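Local structure of histone acetyltransferase HPA2 and related acetyltransferases (Corynebacterium glutamicum ATCC 13032, 2QEC) at residues 4-17 / 63-76. The protein probably transfers acyl groups, most likely acetyl from acetyl-CoA, as GNAT-family acetyltransferases do. The protein carries 1 engineered substitution. Residues are numbered along the deposited sequence; the frame is centred on the assembly and turned at random.
Sequences PTVLPATQADFPKI and IDVARDSEGEIVGV. With EDO (1,2-ethanediol), chain H; EDO (1,2-ethanediol), chain C.
Strand 5-8 forms the outer edge of the chain's mixed sheet by pairing antiparallel with strand 63-67, their short axes 4.6 Å apart at closest approach. Two hydrogen-bonded pairs, Leu7 with Val65 and Thr5 with Arg67, fix the register; the bond from Val65 N to Leu7 O, at 2.8 Å and 173°, is nearly straight, whereas that from Thr5 N to Arg67 O is weak. Edge strand, helices, then an antiparallel hairpin is the order in which the GNAT fold begins. Here the chain leaves the sheet after Pro8 and turns into helix 14-25, which lies over the face bearing Val65, while Val6, on the face it shares with Ala66, touches Ala145 and His149 of helix 142-154. Ile17 supplies much of the apolar packing from the helix: its CD1 comes 3.7 Å from Val65 CG1 and also touches Ile63 CG2, while CG2, anti to the backbone N, meets Val76 CG2, the two side chains crossing at about a right angle. The extended Arg67 chain brings NH2 within 3.2 Å of OD2 of Asp13, in the 3-10 segment 11-13, forming a salt bridge with carboxylate and guanidinium planes 61° apart. Val65 CG2 lies 3.4 Å above the guanidinium plane, and NH1 donates to a water that in turn donates to Thr5 O. Asp13 OD2 also accepts from Thr10 N and OG1 on one face of its carboxylate, so three polar groups gather at that oxygen. Lys16, bent at chi2 (73°) and chi4, runs past the Ile73 side chain in the opposite direction, CG beside Ile73 CB, and places NZ 2.7 Å from Ile73 O, in the carbonyl plane on a lone pair. One water links NZ with Glu72 OE1 and Ile73 N.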
loop_
_atom_site.group_PDB
_atom_site.type_symbol
_atom_site.label_atom_id
_atom_site.label_comp_id
_atom_site.label_asym_id
_atom_site.label_seq_id
_atom_site.Cartn_x
_atom_site.Cartn_y
_atom_site.Cartn_z
ATOM N N PRO A 4 -5.542 -9.211 29.695
ATOM C CA PRO A 4 -4.561 -8.282 30.232
ATOM C C PRO A 4 -4.853 -6.821 29.891
ATOM O O PRO A 4 -5.471 -6.507 28.862
ATOM C CB PRO A 4 -3.264 -8.740 29.587
ATOM C CG PRO A 4 -3.654 -9.588 28.451
ATOM C CD PRO A 4 -4.923 -10.221 28.827
ATOM N N THR A 5 -4.372 -5.935 30.744
ATOM C CA THR A 5 -4.642 -4.537 30.600
ATOM C C THR A 5 -3.402 -3.851 29.995
ATOM O O THR A 5 -2.285 -4.196 30.326
ATOM C CB THR A 5 -5.115 -4.065 31.946
ATOM O OG1 THR A 5 -6.397 -4.677 32.162
ATOM C CG2 THR A 5 -5.256 -2.592 32.036
ATOM N N VAL A 6 -3.635 -2.931 29.068
ATOM C CA VAL A 6 -2.559 -2.344 28.289
ATOM C C VAL A 6 -2.415 -0.864 28.586
ATOM O O VAL A 6 -3.384 -0.130 28.571
ATOM C CB VAL A 6 -2.750 -2.626 26.779
ATOM C CG1 VAL A 6 -1.590 -2.004 25.963
ATOM C CG2 VAL A 6 -2.795 -4.139 26.507
ATOM N N LEU A 7 -1.177 -0.442 28.869
ATOM C CA LEU A 7 -0.799 0.941 29.130
ATOM C C LEU A 7 0.592 1.247 28.558
ATOM O O LEU A 7 1.395 0.327 28.266
ATOM C CB LEU A 7 -0.749 1.254 30.612
ATOM C CG LEU A 7 -2.048 1.100 31.419
ATOM C CD1 LEU A 7 -1.761 1.119 32.898
ATOM C CD2 LEU A 7 -3.015 2.192 31.101
ATOM N N PRO A 8 0.880 2.537 28.395
ATOM C CA PRO A 8 2.252 2.897 28.026
ATOM C C PRO A 8 3.239 2.457 29.092
ATOM O O PRO A 8 2.914 2.436 30.298
ATOM C CB PRO A 8 2.184 4.437 27.897
ATOM C CG PRO A 8 0.725 4.743 27.637
ATOM C CD PRO A 8 0.012 3.737 28.484
ATOM N N ALA A 9 4.437 2.073 28.633
ATOM C CA ALA A 9 5.533 1.700 29.512
ATOM C C ALA A 9 6.082 2.925 30.202
ATOM O O ALA A 9 5.984 4.033 29.690
ATOM C CB ALA A 9 6.645 1.041 28.722
ATOM N N THR A 10 6.716 2.697 31.345
ATOM C CA THR A 10 7.496 3.716 32.002
ATOM C C THR A 10 8.948 3.231 32.007
ATOM O O THR A 10 9.250 2.062 31.720
ATOM C CB THR A 10 7.038 3.980 33.453
ATOM O OG1 THR A 10 7.390 2.868 34.241
ATOM C CG2 THR A 10 5.567 4.152 33.540
ATOM N N GLN A 11 9.857 4.145 32.280
ATOM C CA GLN A 11 11.274 3.823 32.210
ATOM C C GLN A 11 11.667 2.668 33.101
ATOM O O GLN A 11 12.472 1.833 32.702
ATOM C CB GLN A 11 12.126 5.044 32.533
ATOM C CG GLN A 11 13.464 5.004 31.823
ATOM C CD GLN A 11 13.971 6.376 31.517
ATOM O OE1 GLN A 11 14.393 7.108 32.418
ATOM N NE2 GLN A 11 13.926 6.749 30.240
ATOM N N ALA A 12 11.058 2.597 34.274
ATOM C CA ALA A 12 11.328 1.525 35.265
ATOM C C ALA A 12 11.055 0.121 34.694
ATOM O O ALA A 12 11.613 -0.890 35.165
ATOM C CB ALA A 12 10.478 1.736 36.456
ATOM N N ASP A 13 10.179 0.080 33.698
ATOM C CA ASP A 13 9.763 -1.169 33.041
ATOM C C ASP A 13 10.717 -1.658 31.954
ATOM O O ASP A 13 10.557 -2.770 31.460
ATOM C CB ASP A 13 8.393 -0.992 32.356
ATOM C CG ASP A 13 7.280 -0.552 33.329
ATOM O OD1 ASP A 13 7.177 -1.136 34.410
ATOM O OD2 ASP A 13 6.479 0.313 32.976
ATOM N N PHE A 14 11.673 -0.841 31.538
ATOM C CA PHE A 14 12.489 -1.203 30.371
ATOM C C PHE A 14 13.272 -2.536 30.520
ATOM O O PHE A 14 13.265 -3.328 29.583
ATOM C CB PHE A 14 13.411 -0.053 29.923
ATOM C CG PHE A 14 12.684 1.156 29.335
ATOM C CD1 PHE A 14 11.299 1.176 29.138
ATOM C CD2 PHE A 14 13.410 2.269 28.950
ATOM C CE1 PHE A 14 10.677 2.267 28.589
ATOM C CE2 PHE A 14 12.776 3.375 28.409
ATOM C CZ PHE A 14 11.399 3.370 28.232
ATOM N N PRO A 15 13.944 -2.798 31.672
ATOM C CA PRO A 15 14.569 -4.116 31.803
ATOM C C PRO A 15 13.668 -5.319 31.537
ATOM O O PRO A 15 14.073 -6.244 30.834
ATOM C CB PRO A 15 15.087 -4.114 33.236
ATOM C CG PRO A 15 15.370 -2.711 33.507
ATOM C CD PRO A 15 14.275 -1.951 32.817
ATOM N N LYS A 16 12.457 -5.313 32.084
ATOM C CA LYS A 16 11.544 -6.438 31.916
ATOM C C LYS A 16 11.062 -6.508 30.489
ATOM O O LYS A 16 10.867 -7.572 29.900
ATOM C CB LYS A 16 10.345 -6.289 32.866
ATOM C CG LYS A 16 9.314 -7.400 32.730
ATOM C CD LYS A 16 9.830 -8.706 33.338
ATOM C CE LYS A 16 8.940 -9.876 32.930
ATOM N NZ LYS A 16 7.570 -9.635 33.461
ATOM N N ILE A 17 10.848 -5.355 29.930
ATOM C CA ILE A 17 10.420 -5.257 28.517
ATOM C C ILE A 17 11.454 -5.971 27.605
ATOM O O ILE A 17 11.099 -6.814 26.772
ATOM C CB ILE A 17 10.222 -3.798 28.157
ATOM C CG1 ILE A 17 8.882 -3.296 28.705
ATOM C CG2 ILE A 17 10.226 -3.581 26.664
ATOM C CD1 ILE A 17 8.702 -1.849 28.598
ATOM N N ILE A 63 5.630 2.518 23.280
ATOM C CA ILE A 63 5.866 1.230 23.879
ATOM C C ILE A 63 4.688 0.930 24.786
ATOM O O ILE A 63 4.409 1.687 25.722
ATOM C CB ILE A 63 7.170 1.241 24.706
ATOM C CG1 ILE A 63 8.343 1.723 23.845
ATOM C CG2 ILE A 63 7.450 -0.146 25.319
ATOM C CD1 ILE A 63 9.621 2.023 24.696
ATOM N N ASP A 64 3.950 -0.117 24.441
ATOM C CA ASP A 64 2.801 -0.568 25.234
ATOM C C ASP A 64 3.189 -1.828 25.989
ATOM O O ASP A 64 3.907 -2.687 25.461
ATOM C CB ASP A 64 1.613 -0.847 24.323
ATOM C CG ASP A 64 1.061 0.400 23.661
ATOM O OD1 ASP A 64 1.281 1.537 24.177
ATOM O OD2 ASP A 64 0.331 0.217 22.656
ATOM N N VAL A 65 2.722 -1.957 27.228
ATOM C CA VAL A 65 2.860 -3.194 27.944
ATOM C C VAL A 65 1.498 -3.715 28.367
ATOM O O VAL A 65 0.610 -2.939 28.705
ATOM C CB VAL A 65 3.719 -3.082 29.255
ATOM C CG1 VAL A 65 5.147 -2.853 28.914
ATOM C CG2 VAL A 65 3.228 -1.986 30.188
ATOM N N ALA A 66 1.402 -5.042 28.414
ATOM C CA ALA A 66 0.262 -5.777 28.949
ATOM C C ALA A 66 0.694 -6.406 30.257
ATOM O O ALA A 66 1.759 -7.000 30.302
ATOM C CB ALA A 66 -0.108 -6.867 27.978
ATOM N N ARG A 67 -0.145 -6.328 31.280
ATOM C CA ARG A 67 0.131 -6.908 32.553
ATOM C C ARG A 67 -0.974 -7.878 32.864
ATOM O O ARG A 67 -2.144 -7.637 32.496
ATOM C CB ARG A 67 0.215 -5.826 33.638
ATOM C CG ARG A 67 1.398 -4.818 33.446
ATOM C CD ARG A 67 1.440 -3.829 34.601
ATOM N NE ARG A 67 2.646 -2.993 34.575
ATOM C CZ ARG A 67 2.738 -1.811 33.974
ATOM N NH1 ARG A 67 1.697 -1.267 33.346
ATOM N NH2 ARG A 67 3.889 -1.158 34.012
ATOM N N ASP A 68 -0.616 -8.932 33.582
ATOM C CA ASP A 68 -1.603 -9.883 34.049
ATOM C C ASP A 68 -2.192 -9.438 35.392
ATOM O O ASP A 68 -1.867 -8.358 35.903
ATOM C CB ASP A 68 -1.026 -11.298 34.050
ATOM C CG ASP A 68 0.097 -11.497 35.028
ATOM O OD1 ASP A 68 0.290 -10.714 35.952
ATOM O OD2 ASP A 68 0.774 -12.505 34.880
ATOM N N SER A 69 -3.055 -10.271 35.969
ATOM C CA SER A 69 -3.786 -9.896 37.184
ATOM C C SER A 69 -2.869 -9.892 38.388
ATOM O O SER A 69 -3.199 -9.312 39.398
ATOM C CB SER A 69 -4.971 -10.846 37.418
ATOM O OG SER A 69 -4.507 -12.123 37.786
ATOM N N GLU A 70 -1.710 -10.537 38.274
ATOM C CA GLU A 70 -0.679 -10.494 39.317
ATOM C C GLU A 70 0.298 -9.265 39.187
ATOM O O GLU A 70 1.217 -9.111 39.980
ATOM C CB GLU A 70 0.083 -11.812 39.299
ATOM C CG GLU A 70 -0.848 -13.051 39.430
ATOM C CD GLU A 70 -1.218 -13.752 38.070
ATOM O OE1 GLU A 70 -1.348 -13.109 36.982
ATOM O OE2 GLU A 70 -1.388 -14.992 38.101
ATOM N N GLY A 71 0.066 -8.417 38.194
ATOM C CA GLY A 71 0.826 -7.159 37.997
ATOM C C GLY A 71 2.089 -7.246 37.145
ATOM O O GLY A 71 2.815 -6.260 37.014
ATOM N N GLU A 72 2.369 -8.420 36.589
ATOM C CA GLU A 72 3.609 -8.593 35.838
ATOM C C GLU A 72 3.379 -8.335 34.372
ATOM O O GLU A 72 2.309 -8.610 33.837
ATOM C CB GLU A 72 4.230 -9.986 36.043
ATOM C CG GLU A 72 4.561 -10.354 37.495
ATOM C CD GLU A 72 5.886 -9.778 38.061
ATOM O OE1 GLU A 72 6.783 -9.372 37.279
ATOM O OE2 GLU A 72 6.017 -9.737 39.326
ATOM N N ILE A 73 4.423 -7.815 33.736
ATOM C CA ILE A 73 4.409 -7.545 32.314
ATOM C C ILE A 73 4.521 -8.879 31.592
ATOM O O ILE A 73 5.420 -9.689 31.877
ATOM C CB ILE A 73 5.548 -6.579 31.907
ATOM C CG1 ILE A 73 5.282 -5.183 32.503
ATOM C CG2 ILE A 73 5.713 -6.541 30.395
ATOM C CD1 ILE A 73 6.503 -4.296 32.551
ATOM N N VAL A 74 3.513 -9.157 30.770
ATOM C CA VAL A 74 3.410 -10.412 30.019
ATOM C C VAL A 74 3.420 -10.209 28.496
ATOM O O VAL A 74 3.430 -11.170 27.730
ATOM C CB VAL A 74 2.131 -11.220 30.425
ATOM C CG1 VAL A 74 2.301 -11.782 31.805
ATOM C CG2 VAL A 74 0.867 -10.386 30.327
ATOM N N GLY A 75 3.456 -8.967 28.072
ATOM C CA GLY A 75 3.579 -8.662 26.646
ATOM C C GLY A 75 3.999 -7.238 26.431
ATOM O O GLY A 75 3.845 -6.385 27.317
ATOM N N VAL A 76 4.551 -7.009 25.251
ATOM C CA VAL A 76 5.008 -5.699 24.844
ATOM C C VAL A 76 4.774 -5.526 23.342
ATOM O O VAL A 76 4.875 -6.485 22.556
ATOM C CB VAL A 76 6.499 -5.435 25.267
ATOM C CG1 VAL A 76 7.497 -6.371 24.568
ATOM C CG2 VAL A 76 6.890 -3.975 25.063
HETATM C C1 EDO H . 3.203 3.954 24.688
HETATM O O1 EDO H . 1.868 4.161 24.341
HETATM C C2 EDO H . 4.060 5.192 24.820
HETATM O O2 EDO H . 5.405 4.778 25.050
HETATM C C1 EDO C . 7.935 4.690 26.716
HETATM O O1 EDO C . 6.577 4.621 27.185
HETATM C C2 EDO C . 8.391 6.149 26.647
HETATM O O2 EDO C . 9.313 6.427 27.704
HETATM O O HOH W 1 -0.549 -2.359 31.866
HETATM O O HOH W 2 -4.537 -6.608 34.111
HETATM O O HOH W 3 2.831 1.341 32.594
HETATM O O HOH W 4 6.753 -7.515 35.485
#